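Local coordinates for TerD domain-containing protein (Streptomyces coelicolor A3, PDB 2QZ7) that is of unknown function but belongs to the TerD family, named for tellurium resistance proteins, and binds sodium ions in the crystal, at residues T154-F158 / E167-A171; K24-L30 / G129-E134; H43-T49 / I108-H114. One frame throughout, in Å; residues are numbered along the deposited sequence.

Interaction 1 of 3, residues T154-F158 / E167-A171; sequences TVAEF and EFREA
Segments 154-158 and 167-171 are neighbouring strands of a beta hairpin. They run antiparallel at 157°, with axes 4.2 Å apart. T154 takes chi1 p, and its OG1 donates to A171 O at 2.7 Å. V155 leaves the regular strand conformation (phi/psi -123/-30). V155 and A156 both face V109 of strand 104-113, a classic beta bulge. V155 O still accepts A171 N at 2.9 Å. A156 forms a non-hydrogen-bonded pair with E170, and its CB meets the F168 ring edge at CE1 (3.8 Å). E157 pairs with R169 through two hydrogen bonds of 2.9 Å, E157 N to R169 O and R169 N to E157 O. The E157 carboxylate forms a salt bridge to R106. F158 (chi1 m) is the non-hydrogen-bonded partner of F168 (chi1 t), with CE1 4.0 Å from F168 CD1. A156, F158, F168 and E170 share one sheet face, apolar but for E170, which is salt-bridged to R146. E157 and R169 make the other charged, so the two faces differ in chemistry.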
ATOM      1  N   THR A 154      -4.948  -3.056  -3.278  1.00 43.13           N
ATOM      2  CA  THR A 154      -4.506  -3.316  -1.884  1.00 43.04           C
ATOM      3  C   THR A 154      -3.577  -4.519  -1.969  1.00 43.56           C
ATOM      4  O   THR A 154      -3.709  -5.319  -2.919  1.00 42.51           O
ATOM      5  CB  THR A 154      -5.693  -3.616  -0.945  1.00 42.26           C
ATOM      6  OG1 THR A 154      -6.497  -4.657  -1.513  1.00 43.49           O
ATOM      7  CG2 THR A 154      -6.534  -2.369  -0.810  1.00 42.00           C
ATOM      8  N   VAL A 155      -2.614  -4.641  -1.041  1.00 43.14           N
ATOM      9  CA  VAL A 155      -1.776  -5.833  -0.994  1.00 44.37           C
ATOM     10  C   VAL A 155      -1.825  -6.542   0.386  1.00 44.68           C
ATOM     11  O   VAL A 155      -1.665  -7.774   0.439  1.00 44.49           O
ATOM     12  CB  VAL A 155      -0.271  -5.589  -1.429  1.00 45.26           C
ATOM     13  CG1 VAL A 155      -0.162  -4.796  -2.785  1.00 44.32           C
ATOM     14  CG2 VAL A 155       0.490  -4.912  -0.362  1.00 46.49           C
ATOM     15  N   ALA A 156      -2.039  -5.791   1.484  1.00 44.37           N
ATOM     16  CA  ALA A 156      -1.919  -6.387   2.834  1.00 44.35           C
ATOM     17  C   ALA A 156      -2.818  -5.695   3.839  1.00 45.05           C
ATOM     18  O   ALA A 156      -3.001  -4.462   3.789  1.00 43.95           O
ATOM     19  CB  ALA A 156      -0.434  -6.327   3.321  1.00 43.12           C
ATOM     20  N   GLU A 157      -3.334  -6.480   4.777  1.00 43.37           N
ATOM     21  CA  GLU A 157      -4.161  -5.952   5.847  1.00 44.36           C
ATOM     22  C   GLU A 157      -3.507  -6.303   7.196  1.00 44.11           C
ATOM     23  O   GLU A 157      -3.129  -7.455   7.402  1.00 43.89           O
ATOM     24  CB  GLU A 157      -5.564  -6.601   5.785  1.00 43.61           C
ATOM     25  CG  GLU A 157      -6.483  -6.128   6.862  1.00 45.39           C
ATOM     26  CD  GLU A 157      -7.733  -6.945   7.009  1.00 48.75           C
ATOM     27  OE1 GLU A 157      -7.632  -8.132   7.408  1.00 49.23           O
ATOM     28  OE2 GLU A 157      -8.820  -6.382   6.766  1.00 48.55           O
ATOM     29  N   PHE A 158      -3.377  -5.328   8.093  1.00 43.97           N
ATOM     30  CA  PHE A 158      -3.000  -5.593   9.480  1.00 43.37           C
ATOM     31  C   PHE A 158      -4.193  -5.250  10.380  1.00 44.24           C
ATOM     32  O   PHE A 158      -4.829  -4.193  10.220  1.00 43.86           O
ATOM     33  CB  PHE A 158      -1.740  -4.815   9.887  1.00 43.08           C
ATOM     34  CG  PHE A 158      -0.627  -4.891   8.853  1.00 44.90           C
ATOM     35  CD1 PHE A 158       0.217  -5.996   8.802  1.00 45.57           C
ATOM     36  CD2 PHE A 158      -0.463  -3.878   7.931  1.00 46.11           C
ATOM     37  CE1 PHE A 158       1.219  -6.091   7.818  1.00 47.66           C
ATOM     38  CE2 PHE A 158       0.569  -3.917   6.962  1.00 47.92           C
ATOM     39  CZ  PHE A 158       1.386  -5.049   6.893  1.00 47.54           C
ATOM     40  N   GLU A 167      -1.939  -8.825  13.413  1.00 45.53           N
ATOM     41  CA  GLU A 167      -1.823  -9.942  12.490  1.00 45.80           C
ATOM     42  C   GLU A 167      -1.874  -9.472  11.047  1.00 45.59           C
ATOM     43  O   GLU A 167      -2.434  -8.424  10.753  1.00 45.98           O
ATOM     44  CB  GLU A 167      -2.899 -10.993  12.787  1.00 46.27           C
ATOM     45  CG  GLU A 167      -2.654 -11.629  14.110  1.00 47.47           C
ATOM     46  CD  GLU A 167      -3.789 -12.494  14.611  1.00 48.31           C
ATOM     47  OE1 GLU A 167      -4.944 -12.344  14.151  1.00 50.16           O
ATOM     48  OE2 GLU A 167      -3.511 -13.315  15.487  1.00 47.79           O
ATOM     49  N   PHE A 168      -1.236 -10.241  10.166  1.00 44.72           N
ATOM     50  CA  PHE A 168      -1.164  -9.930   8.763  1.00 44.64           C
ATOM     51  C   PHE A 168      -2.149 -10.805   8.003  1.00 44.34           C
ATOM     52  O   PHE A 168      -2.381 -11.950   8.359  1.00 42.63           O
ATOM     53  CB  PHE A 168       0.281 -10.143   8.264  1.00 44.30           C
ATOM     54  CG  PHE A 168       0.387 -10.479   6.807  1.00 43.68           C
ATOM     55  CD1 PHE A 168       0.403  -9.480   5.843  1.00 43.01           C
ATOM     56  CD2 PHE A 168       0.518 -11.806   6.404  1.00 45.48           C
ATOM     57  CE1 PHE A 168       0.532  -9.808   4.502  1.00 44.33           C
ATOM     58  CE2 PHE A 168       0.638 -12.134   5.059  1.00 44.51           C
ATOM     59  CZ  PHE A 168       0.634 -11.142   4.117  1.00 41.49           C
ATOM     60  N   ARG A 169      -2.729 -10.246   6.957  1.00 43.52           N
ATOM     61  CA  ARG A 169      -3.428 -11.048   5.972  1.00 44.74           C
ATOM     62  C   ARG A 169      -3.107 -10.515   4.606  1.00 44.90           C
ATOM     63  O   ARG A 169      -3.076  -9.300   4.406  1.00 45.07           O
ATOM     64  CB  ARG A 169      -4.936 -11.093   6.222  1.00 44.23           C
ATOM     65  CG  ARG A 169      -5.263 -12.275   7.066  1.00 46.58           C
ATOM     66  CD  ARG A 169      -6.644 -12.315   7.543  1.00 48.66           C
ATOM     67  NE  ARG A 169      -7.535 -13.051   6.648  1.00 47.85           N
ATOM     68  CZ  ARG A 169      -8.855 -12.999   6.751  1.00 47.29           C
ATOM     69  NH1 ARG A 169      -9.414 -12.272   7.721  1.00 45.89           N
ATOM     70  NH2 ARG A 169      -9.614 -13.685   5.909  1.00 49.04           N
ATOM     71  N   GLU A 170      -2.850 -11.428   3.683  1.00 45.01           N
ATOM     72  CA  GLU A 170      -2.719 -11.082   2.296  1.00 46.15           C
ATOM     73  C   GLU A 170      -4.062 -10.504   1.833  1.00 46.02           C
ATOM     74  O   GLU A 170      -5.111 -11.084   2.084  1.00 45.07           O
ATOM     75  CB  GLU A 170      -2.356 -12.306   1.471  1.00 45.90           C
ATOM     76  CG  GLU A 170      -1.867 -11.970   0.073  1.00 50.08           C
ATOM     77  CD  GLU A 170      -1.801 -13.182  -0.825  1.00 55.50           C
ATOM     78  OE1 GLU A 170      -2.441 -13.150  -1.903  1.00 58.87           O
ATOM     79  OE2 GLU A 170      -1.145 -14.175  -0.443  1.00 56.79           O
ATOM     80  N   ALA A 171      -4.030  -9.347   1.177  1.00 45.29           N
ATOM     81  CA  ALA A 171      -5.273  -8.745   0.727  1.00 45.41           C
ATOM     82  C   ALA A 171      -5.037  -8.078  -0.620  1.00 45.76           C
ATOM     83  O   ALA A 171      -5.157  -6.850  -0.769  1.00 45.76           O
ATOM     84  CB  ALA A 171      -5.822  -7.763   1.776  1.00 44.44           C
TER

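Interaction 2 of 3, residues K24-L30 / G129-E134; sequences KRVDVRL and GVVVAE
Four backbone hydrogen bonds join strand 26-30 to strand 129-134, antiparallel. D27 N donates to A133 O and A133 N to D27 O, both at 3.0 Å. R29 N donates to V131 O at 3.0 Å, and V131 N to R29 O at 2.9 Å. D27-A133 and R29-V131 are thus the hydrogen-bonded pairs; V28-V132 and L30-V130 are the non-hydrogen-bonded ones. The strand axes lie 4.8 Å apart at 167°. K24 N, in the preceding loop, donates to E134 OE2 at 3.0 Å. E134 (chi1 t, chi2 t) reaches along the strand to do so, and its carboxylate also forms a salt bridge to R137.

D27 (chi1 p) and R29 (chi1 m) lie on the same face as V131 and A133. R29 NE is 3.3 Å from D27 OD1, a salt bridge of charges only. A water accepts from R29 NE at 2.8 Å and lies 2.9 Å from V131 O, so it spans the two strands. R29 NH2 passes 3.5 Å from V131 CG1.

The other face is aliphatic. V28 CG1 meets V130 CG2 at 3.6 Å, V28 CG2 meets V132 CG2 at 4.3 Å, and V26 CG2 meets V132 CG1 at 4.1 Å. V28 and V132 have chi1 t, while V26 and V130 have p.

Strand 26-31 is central in an antiparallel five-stranded sheet, flanked by 91-95 and 129-134; strand 137-142 lies beyond 129-134, at the edge. The valine face packs on V155 and F158 of strand 152-160 in the opposing sheet.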
ATOM      1  N   LYS A  24       5.242  -6.478  15.153  1.00 55.05           N
ATOM      2  CA  LYS A  24       5.623  -5.315  15.912  1.00 56.42           C
ATOM      3  C   LYS A  24       5.940  -4.225  14.981  1.00 56.75           C
ATOM      4  O   LYS A  24       5.554  -3.091  15.197  1.00 58.01           O
ATOM      5  CB  LYS A  24       6.843  -5.602  16.784  1.00 56.00           C
ATOM      6  CG  LYS A  24       6.546  -6.444  18.003  1.00 57.08           C
ATOM      7  CD  LYS A  24       7.851  -6.737  18.712  1.00 57.42           C
ATOM      8  CE  LYS A  24       7.612  -7.285  20.099  1.00 59.73           C
ATOM      9  NZ  LYS A  24       8.803  -7.008  20.956  1.00 59.68           N
ATOM     10  N   ARG A  25       6.689  -4.567  13.945  1.00 57.81           N
ATOM     11  CA  ARG A  25       7.045  -3.619  12.937  1.00 58.68           C
ATOM     12  C   ARG A  25       7.058  -4.354  11.593  1.00 58.11           C
ATOM     13  O   ARG A  25       7.337  -5.560  11.530  1.00 59.32           O
ATOM     14  CB  ARG A  25       8.363  -2.916  13.274  1.00 59.10           C
ATOM     15  CG  ARG A  25       9.646  -3.730  13.131  1.00 62.62           C
ATOM     16  CD  ARG A  25      10.182  -3.629  11.694  1.00 67.06           C
ATOM     17  NE  ARG A  25      11.647  -3.494  11.663  1.00 66.21           N
ATOM     18  CZ  ARG A  25      12.285  -2.325  11.651  1.00 67.96           C
ATOM     19  NH1 ARG A  25      11.582  -1.195  11.659  1.00 65.77           N
ATOM     20  NH2 ARG A  25      13.628  -2.282  11.637  1.00 68.23           N
ATOM     21  N   VAL A  26       6.689  -3.648  10.542  1.00 55.25           N
ATOM     22  CA  VAL A  26       6.514  -4.262   9.251  1.00 53.64           C
ATOM     23  C   VAL A  26       6.929  -3.231   8.219  1.00 51.43           C
ATOM     24  O   VAL A  26       6.853  -2.032   8.484  1.00 50.24           O
ATOM     25  CB  VAL A  26       5.036  -4.753   9.041  1.00 54.75           C
ATOM     26  CG1 VAL A  26       4.100  -3.621   8.797  1.00 53.83           C
ATOM     27  CG2 VAL A  26       4.958  -5.736   7.911  1.00 55.96           C
ATOM     28  N   ASP A  27       7.430  -3.688   7.084  1.00 49.69           N
ATOM     29  CA  ASP A  27       7.720  -2.760   5.987  1.00 48.45           C
ATOM     30  C   ASP A  27       7.212  -3.284   4.661  1.00 47.40           C
ATOM     31  O   ASP A  27       6.966  -4.505   4.492  1.00 46.74           O
ATOM     32  CB  ASP A  27       9.208  -2.394   5.905  1.00 48.27           C
ATOM     33  CG  ASP A  27      10.058  -3.504   5.302  1.00 49.47           C
ATOM     34  OD1 ASP A  27      10.740  -3.273   4.286  1.00 50.28           O
ATOM     35  OD2 ASP A  27      10.079  -4.612   5.859  1.00 48.26           O
ATOM     36  N   VAL A  28       7.005  -2.334   3.749  1.00 45.33           N
ATOM     37  CA  VAL A  28       6.513  -2.603   2.440  1.00 44.04           C
ATOM     38  C   VAL A  28       7.500  -1.936   1.485  1.00 44.54           C
ATOM     39  O   VAL A  28       7.804  -0.750   1.610  1.00 44.16           O
ATOM     40  CB  VAL A  28       5.098  -2.021   2.254  1.00 46.33           C
ATOM     41  CG1 VAL A  28       4.572  -2.278   0.834  1.00 42.83           C
ATOM     42  CG2 VAL A  28       4.139  -2.619   3.303  1.00 43.05           C
ATOM     43  N   ARG A  29       8.033  -2.709   0.554  1.00 44.00           N
ATOM     44  CA  ARG A  29       8.969  -2.147  -0.453  1.00 44.43           C
ATOM     45  C   ARG A  29       8.393  -2.393  -1.823  1.00 43.85           C
ATOM     46  O   ARG A  29       7.823  -3.478  -2.083  1.00 43.49           O
ATOM     47  CB  ARG A  29      10.348  -2.827  -0.346  1.00 44.17           C
ATOM     48  CG  ARG A  29      11.154  -2.444   0.893  1.00 45.93           C
ATOM     49  CD  ARG A  29      12.370  -3.398   1.074  1.00 47.23           C
ATOM     50  NE  ARG A  29      11.873  -4.688   1.556  1.00 45.86           N
ATOM     51  CZ  ARG A  29      12.589  -5.804   1.664  1.00 49.36           C
ATOM     52  NH1 ARG A  29      13.856  -5.814   1.319  1.00 48.59           N
ATOM     53  NH2 ARG A  29      12.028  -6.912   2.142  1.00 48.78           N
ATOM     54  N   LEU A  30       8.590  -1.417  -2.712  1.00 43.53           N
ATOM     55  CA  LEU A  30       7.987  -1.440  -4.036  1.00 43.34           C
ATOM     56  C   LEU A  30       9.034  -1.147  -5.133  1.00 43.50           C
ATOM     57  O   LEU A  30       9.869  -0.254  -4.959  1.00 42.74           O
ATOM     58  CB  LEU A  30       6.883  -0.373  -4.075  1.00 43.57           C
ATOM     59  CG  LEU A  30       6.268  -0.003  -5.437  1.00 44.73           C
ATOM     60  CD1 LEU A  30       5.523  -1.212  -5.992  1.00 42.20           C
ATOM     61  CD2 LEU A  30       5.292   1.169  -5.203  1.00 41.77           C
ATOM     62  N   GLY A 129       6.733  -4.884  -8.595  1.00 45.89           N
ATOM     63  CA  GLY A 129       6.844  -5.863  -7.504  1.00 45.89           C
ATOM     64  C   GLY A 129       6.737  -5.238  -6.127  1.00 46.71           C
ATOM     65  O   GLY A 129       7.162  -4.099  -5.902  1.00 48.14           O
ATOM     66  N   VAL A 130       6.199  -5.996  -5.191  1.00 45.50           N
ATOM     67  CA  VAL A 130       6.093  -5.562  -3.811  1.00 45.94           C
ATOM     68  C   VAL A 130       6.552  -6.697  -2.877  1.00 45.70           C
ATOM     69  O   VAL A 130       6.387  -7.885  -3.184  1.00 44.56           O
ATOM     70  CB  VAL A 130       4.628  -5.056  -3.505  1.00 45.18           C
ATOM     71  CG1 VAL A 130       3.585  -6.215  -3.523  1.00 45.64           C
ATOM     72  CG2 VAL A 130       4.562  -4.246  -2.222  1.00 47.48           C
ATOM     73  N   VAL A 131       7.157  -6.328  -1.756  1.00 46.25           N
ATOM     74  CA  VAL A 131       7.481  -7.291  -0.709  1.00 46.51           C
ATOM     75  C   VAL A 131       7.045  -6.722   0.635  1.00 46.54           C
ATOM     76  O   VAL A 131       7.394  -5.578   0.972  1.00 46.97           O
ATOM     77  CB  VAL A 131       9.022  -7.635  -0.681  1.00 47.04           C
ATOM     78  CG1 VAL A 131       9.373  -8.571   0.503  1.00 43.87           C
ATOM     79  CG2 VAL A 131       9.478  -8.263  -2.012  1.00 46.24           C
ATOM     80  N   VAL A 132       6.276  -7.523   1.387  1.00 46.01           N
ATOM     81  CA  VAL A 132       5.839  -7.184   2.716  1.00 45.51           C
ATOM     82  C   VAL A 132       6.600  -8.089   3.700  1.00 45.43           C
ATOM     83  O   VAL A 132       6.609  -9.310   3.548  1.00 45.58           O
ATOM     84  CB  VAL A 132       4.299  -7.402   2.832  1.00 46.00           C
ATOM     85  CG1 VAL A 132       3.779  -7.069   4.231  1.00 45.27           C
ATOM     86  CG2 VAL A 132       3.605  -6.562   1.775  1.00 47.29           C
ATOM     87  N   ALA A 133       7.242  -7.505   4.704  1.00 44.75           N
ATOM     88  CA  ALA A 133       8.052  -8.328   5.634  1.00 44.67           C
ATOM     89  C   ALA A 133       8.003  -7.809   7.043  1.00 44.97           C
ATOM     90  O   ALA A 133       7.758  -6.623   7.253  1.00 45.15           O
ATOM     91  CB  ALA A 133       9.484  -8.365   5.177  1.00 44.08           C
ATOM     92  N   GLU A 134       8.258  -8.699   8.010  1.00 44.20           N
ATOM     93  CA  GLU A 134       8.597  -8.264   9.356  1.00 44.85           C
ATOM     94  C   GLU A 134      10.093  -8.526   9.577  1.00 44.39           C
ATOM     95  O   GLU A 134      10.503  -9.674   9.826  1.00 43.31           O
ATOM     96  CB  GLU A 134       7.759  -8.967  10.446  1.00 45.46           C
ATOM     97  CG  GLU A 134       8.002  -8.306  11.805  1.00 46.79           C
ATOM     98  CD  GLU A 134       7.461  -9.041  13.046  1.00 49.31           C
ATOM     99  OE1 GLU A 134       7.239 -10.290  13.022  1.00 48.99           O
ATOM    100  OE2 GLU A 134       7.328  -8.331  14.081  1.00 49.02           O
TER
HETATM  101  O   HOH W   1       9.541  -5.596   2.848  1.00 37.10           O

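Interaction 3 of 3, residues H43-T49 / I108-H114; sequences HLDIIAT and IVGVAIH. With NA (sodium ion), chain D; EDO (1,2-ethanediol), chain F.
This is a buried antiparallel strand pair in one sheet of a beta sandwich, ending at a sodium site. The axes of 44-49 and 108-113 lie 4.6 Å apart at 152°. D45-A112, I47-G110 and T49-I108 are hydrogen-bonded pairs: D45 N-A112 O, A112 N-D45 O, I47 N-G110 O and G110 N-I47 O are 2.9 Å, T49 N-I108 O and I108 N-T49 O 3.0 Å. The non-hydrogen-bonded pairs L44-I113, I46-V111 and A48-V109 face the other sheet, where L30 touches L44, I46 and V111. L44 has chi1 m and chi2 p, I46 and I113 chi1 m, V111 t and V109 p. I46 CG2 meets V109 CG2 at 3.5 Å, and L44 CG meets I113 CG1 at 3.9 Å. On the reverse face I47 (m, t) sets CD1 3.5 Å from A112 CB.

At the end beside the sodium, H43 (chi1 t) and H114 (chi1 m) stack face to face, centroids 3.6 Å apart and planes at 15°. H114 N donates to H43 O at 2.8 Å. D45 (chi1 m) serves both rings: H43 NE2 donates to D45 OD1 at 2.9 Å and H114 NE2 to D45 OD2 at 2.6 Å. S81 and E91 complete the sodium's protein ligands. H114 ND1 is hydrogen-bonded at 2.8 Å to O1 of a 1,2-ethanediol, probably from the crystallisation liquor. The ion lies 2.4 Å from both L44 O and D45 OD1, and 2.2 Å from a water.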
ATOM      1  N   HIS A  43       4.456   6.757 -12.408  1.00 43.05           N
ATOM      2  CA  HIS A  43       4.413   7.227 -11.038  1.00 42.60           C
ATOM      3  C   HIS A  43       3.497   6.294 -10.244  1.00 42.11           C
ATOM      4  O   HIS A  43       2.272   6.268 -10.454  1.00 42.17           O
ATOM      5  CB  HIS A  43       3.933   8.676 -10.939  1.00 42.32           C
ATOM      6  CG  HIS A  43       3.946   9.220  -9.539  1.00 42.81           C
ATOM      7  ND1 HIS A  43       3.693  10.542  -9.251  1.00 42.91           N
ATOM      8  CD2 HIS A  43       4.125   8.606  -8.342  1.00 42.57           C
ATOM      9  CE1 HIS A  43       3.756  10.730  -7.944  1.00 42.83           C
ATOM     10  NE2 HIS A  43       4.002   9.563  -7.368  1.00 43.24           N
ATOM     11  N   LEU A  44       4.131   5.493  -9.386  1.00 41.74           N
ATOM     12  CA  LEU A  44       3.455   4.564  -8.464  1.00 41.35           C
ATOM     13  C   LEU A  44       3.735   5.009  -7.057  1.00 41.74           C
ATOM     14  O   LEU A  44       4.812   5.539  -6.767  1.00 41.20           O
ATOM     15  CB  LEU A  44       3.931   3.113  -8.591  1.00 40.96           C
ATOM     16  CG  LEU A  44       3.339   2.271  -9.740  1.00 41.44           C
ATOM     17  CD1 LEU A  44       3.744   2.809 -11.161  1.00 37.67           C
ATOM     18  CD2 LEU A  44       3.724   0.818  -9.578  1.00 36.19           C
ATOM     19  N   ASP A  45       2.724   4.835  -6.207  1.00 41.93           N
ATOM     20  CA  ASP A  45       2.805   5.180  -4.783  1.00 42.61           C
ATOM     21  C   ASP A  45       2.359   4.035  -3.936  1.00 42.43           C
ATOM     22  O   ASP A  45       1.270   3.449  -4.160  1.00 42.47           O
ATOM     23  CB  ASP A  45       1.877   6.349  -4.432  1.00 41.72           C
ATOM     24  CG  ASP A  45       2.404   7.697  -4.943  1.00 44.91           C
ATOM     25  OD1 ASP A  45       3.636   7.883  -5.074  1.00 45.59           O
ATOM     26  OD2 ASP A  45       1.565   8.595  -5.211  1.00 46.03           O
ATOM     27  N   ILE A  46       3.158   3.748  -2.909  1.00 42.13           N
ATOM     28  CA  ILE A  46       2.634   2.967  -1.778  1.00 42.77           C
ATOM     29  C   ILE A  46       1.719   3.906  -0.993  1.00 43.72           C
ATOM     30  O   ILE A  46       2.097   5.057  -0.677  1.00 43.16           O
ATOM     31  CB  ILE A  46       3.746   2.475  -0.820  1.00 42.40           C
ATOM     32  CG1 ILE A  46       4.795   1.586  -1.558  1.00 41.84           C
ATOM     33  CG2 ILE A  46       3.097   1.652   0.366  1.00 44.57           C
ATOM     34  CD1 ILE A  46       6.069   1.256  -0.641  1.00 40.89           C
ATOM     35  N   ILE A  47       0.534   3.416  -0.655  1.00 43.58           N
ATOM     36  CA  ILE A  47      -0.432   4.210   0.115  1.00 43.34           C
ATOM     37  C   ILE A  47      -0.955   3.336   1.227  1.00 42.97           C
ATOM     38  O   ILE A  47      -1.281   2.189   0.977  1.00 44.06           O
ATOM     39  CB  ILE A  47      -1.645   4.637  -0.788  1.00 43.25           C
ATOM     40  CG1 ILE A  47      -1.163   5.478  -2.007  1.00 44.76           C
ATOM     41  CG2 ILE A  47      -2.658   5.406   0.047  1.00 42.72           C
ATOM     42  CD1 ILE A  47      -2.330   5.834  -3.008  1.00 42.23           C
ATOM     43  N   ALA A  48      -1.070   3.870   2.448  1.00 43.43           N
ATOM     44  CA  ALA A  48      -1.743   3.144   3.539  1.00 41.80           C
ATOM     45  C   ALA A  48      -2.800   4.024   4.213  1.00 41.69           C
ATOM     46  O   ALA A  48      -2.718   5.256   4.160  1.00 41.92           O
ATOM     47  CB  ALA A  48      -0.723   2.668   4.602  1.00 41.83           C
ATOM     48  N   THR A  49      -3.791   3.367   4.812  1.00 42.80           N
ATOM     49  CA  THR A  49      -4.835   4.014   5.624  1.00 42.61           C
ATOM     50  C   THR A  49      -5.015   3.270   6.885  1.00 42.33           C
ATOM     51  O   THR A  49      -4.804   2.073   6.921  1.00 41.75           O
ATOM     52  CB  THR A  49      -6.167   4.054   4.890  1.00 41.49           C
ATOM     53  OG1 THR A  49      -6.292   2.843   4.144  1.00 42.49           O
ATOM     54  CG2 THR A  49      -6.182   5.259   3.861  1.00 39.86           C
ATOM     55  N   ILE A 108      -4.598  -0.841   6.215  1.00 43.38           N
ATOM     56  CA  ILE A 108      -4.466  -1.463   4.930  1.00 43.67           C
ATOM     57  C   ILE A 108      -3.491  -0.746   4.042  1.00 43.55           C
ATOM     58  O   ILE A 108      -3.452   0.481   4.014  1.00 41.70           O
ATOM     59  CB  ILE A 108      -5.831  -1.848   4.283  1.00 46.71           C
ATOM     60  CG1 ILE A 108      -5.808  -2.147   2.805  1.00 47.08           C
ATOM     61  CG2 ILE A 108      -6.980  -0.930   4.598  1.00 51.15           C
ATOM     62  CD1 ILE A 108      -6.962  -3.271   2.607  1.00 52.50           C
ATOM     63  N   VAL A 109      -2.663  -1.516   3.351  1.00 42.36           N
ATOM     64  CA  VAL A 109      -1.639  -0.884   2.491  1.00 43.08           C
ATOM     65  C   VAL A 109      -1.814  -1.416   1.082  1.00 42.20           C
ATOM     66  O   VAL A 109      -2.189  -2.567   0.897  1.00 41.34           O
ATOM     67  CB  VAL A 109      -0.202  -1.103   3.063  1.00 43.84           C
ATOM     68  CG1 VAL A 109       0.121  -2.543   3.128  1.00 43.70           C
ATOM     69  CG2 VAL A 109       0.861  -0.354   2.220  1.00 43.20           C
ATOM     70  N   GLY A 110      -1.593  -0.543   0.109  1.00 41.29           N
ATOM     71  CA  GLY A 110      -1.730  -0.878  -1.295  1.00 40.46           C
ATOM     72  C   GLY A 110      -0.797  -0.025  -2.153  1.00 41.79           C
ATOM     73  O   GLY A 110       0.078   0.709  -1.631  1.00 41.22           O
ATOM     74  N   VAL A 111      -0.959  -0.163  -3.450  1.00 41.46           N
ATOM     75  CA  VAL A 111      -0.137   0.516  -4.416  1.00 41.84           C
ATOM     76  C   VAL A 111      -1.065   1.099  -5.462  1.00 42.47           C
ATOM     77  O   VAL A 111      -1.963   0.422  -5.988  1.00 43.03           O
ATOM     78  CB  VAL A 111       0.932  -0.430  -5.032  1.00 42.25           C
ATOM     79  CG1 VAL A 111       1.677   0.239  -6.224  1.00 40.33           C
ATOM     80  CG2 VAL A 111       1.966  -0.888  -3.963  1.00 40.97           C
ATOM     81  N   ALA A 112      -0.859   2.377  -5.756  1.00 42.94           N
ATOM     82  CA  ALA A 112      -1.650   3.071  -6.769  1.00 42.65           C
ATOM     83  C   ALA A 112      -0.796   3.614  -7.925  1.00 42.34           C
ATOM     84  O   ALA A 112       0.301   4.131  -7.700  1.00 42.46           O
ATOM     85  CB  ALA A 112      -2.469   4.211  -6.126  1.00 42.22           C
ATOM     86  N   ILE A 113      -1.314   3.497  -9.145  1.00 41.93           N
ATOM     87  CA  ILE A 113      -0.667   4.071 -10.330  1.00 42.22           C
ATOM     88  C   ILE A 113      -1.314   5.401 -10.640  1.00 42.85           C
ATOM     89  O   ILE A 113      -2.543   5.486 -10.704  1.00 44.50           O
ATOM     90  CB  ILE A 113      -0.768   3.110 -11.565  1.00 42.32           C
ATOM     91  CG1 ILE A 113      -0.251   1.708 -11.179  1.00 44.07           C
ATOM     92  CG2 ILE A 113      -0.009   3.669 -12.773  1.00 40.05           C
ATOM     93  CD1 ILE A 113      -0.665   0.615 -12.177  1.00 41.92           C
ATOM     94  N   HIS A 114      -0.510   6.445 -10.842  1.00 43.24           N
ATOM     95  CA  HIS A 114      -1.052   7.729 -11.334  1.00 44.46           C
ATOM     96  C   HIS A 114      -1.670   7.642 -12.719  1.00 44.97           C
ATOM     97  O   HIS A 114      -1.170   6.938 -13.622  1.00 44.39           O
ATOM     98  CB  HIS A 114      -0.054   8.874 -11.174  1.00 44.05           C
ATOM     99  CG  HIS A 114       0.193   9.203  -9.729  1.00 45.00           C
ATOM    100  ND1 HIS A 114      -0.174  10.397  -9.158  1.00 47.11           N
ATOM    101  CD2 HIS A 114       0.734   8.464  -8.734  1.00 42.29           C
ATOM    102  CE1 HIS A 114       0.156  10.396  -7.881  1.00 47.54           C
ATOM    103  NE2 HIS A 114       0.700   9.229  -7.597  1.00 46.47           N
TER
HETATM  104 NA    NA D 194       5.921   7.205  -5.497  1.00 30.59          NA
HETATM  105  C1  EDO F 196      -3.107  12.027 -10.245  1.00 49.60           C
HETATM  106  O1  EDO F 196      -1.754  12.485 -10.155  1.00 52.77           O
HETATM  107  C2  EDO F 196      -2.976  10.697 -10.920  1.00 44.15           C
HETATM  108  O2  EDO F 196      -4.241  10.099 -11.095  1.00 43.16           O
HETATM  109  O   HOH W   2       6.373   9.307  -5.097  1.00 28.16           O

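How the interactions relate
From the N terminus, segment 24-30 comes first, and its partner 129-134 follows after 98 intervening residues. Interaction 2 thus closes a long excursion. Interaction 3 opens and closes within that excursion, joining 43-49 to 108-114 in the second sheet. Interaction 1 follows both as a short hairpin. It extends the sheet of interaction 3, since strand 152-160 lies beside 104-113; V155 N to V109 O is 2.9 Å, a probable hydrogen bond. Interaction 2 lies across the sandwich from both. V28 and L30 pack on I46, V109 and V111, while V26, V130 and V132 meet V155 and F158. All three contacts therefore share one hydrophobic core.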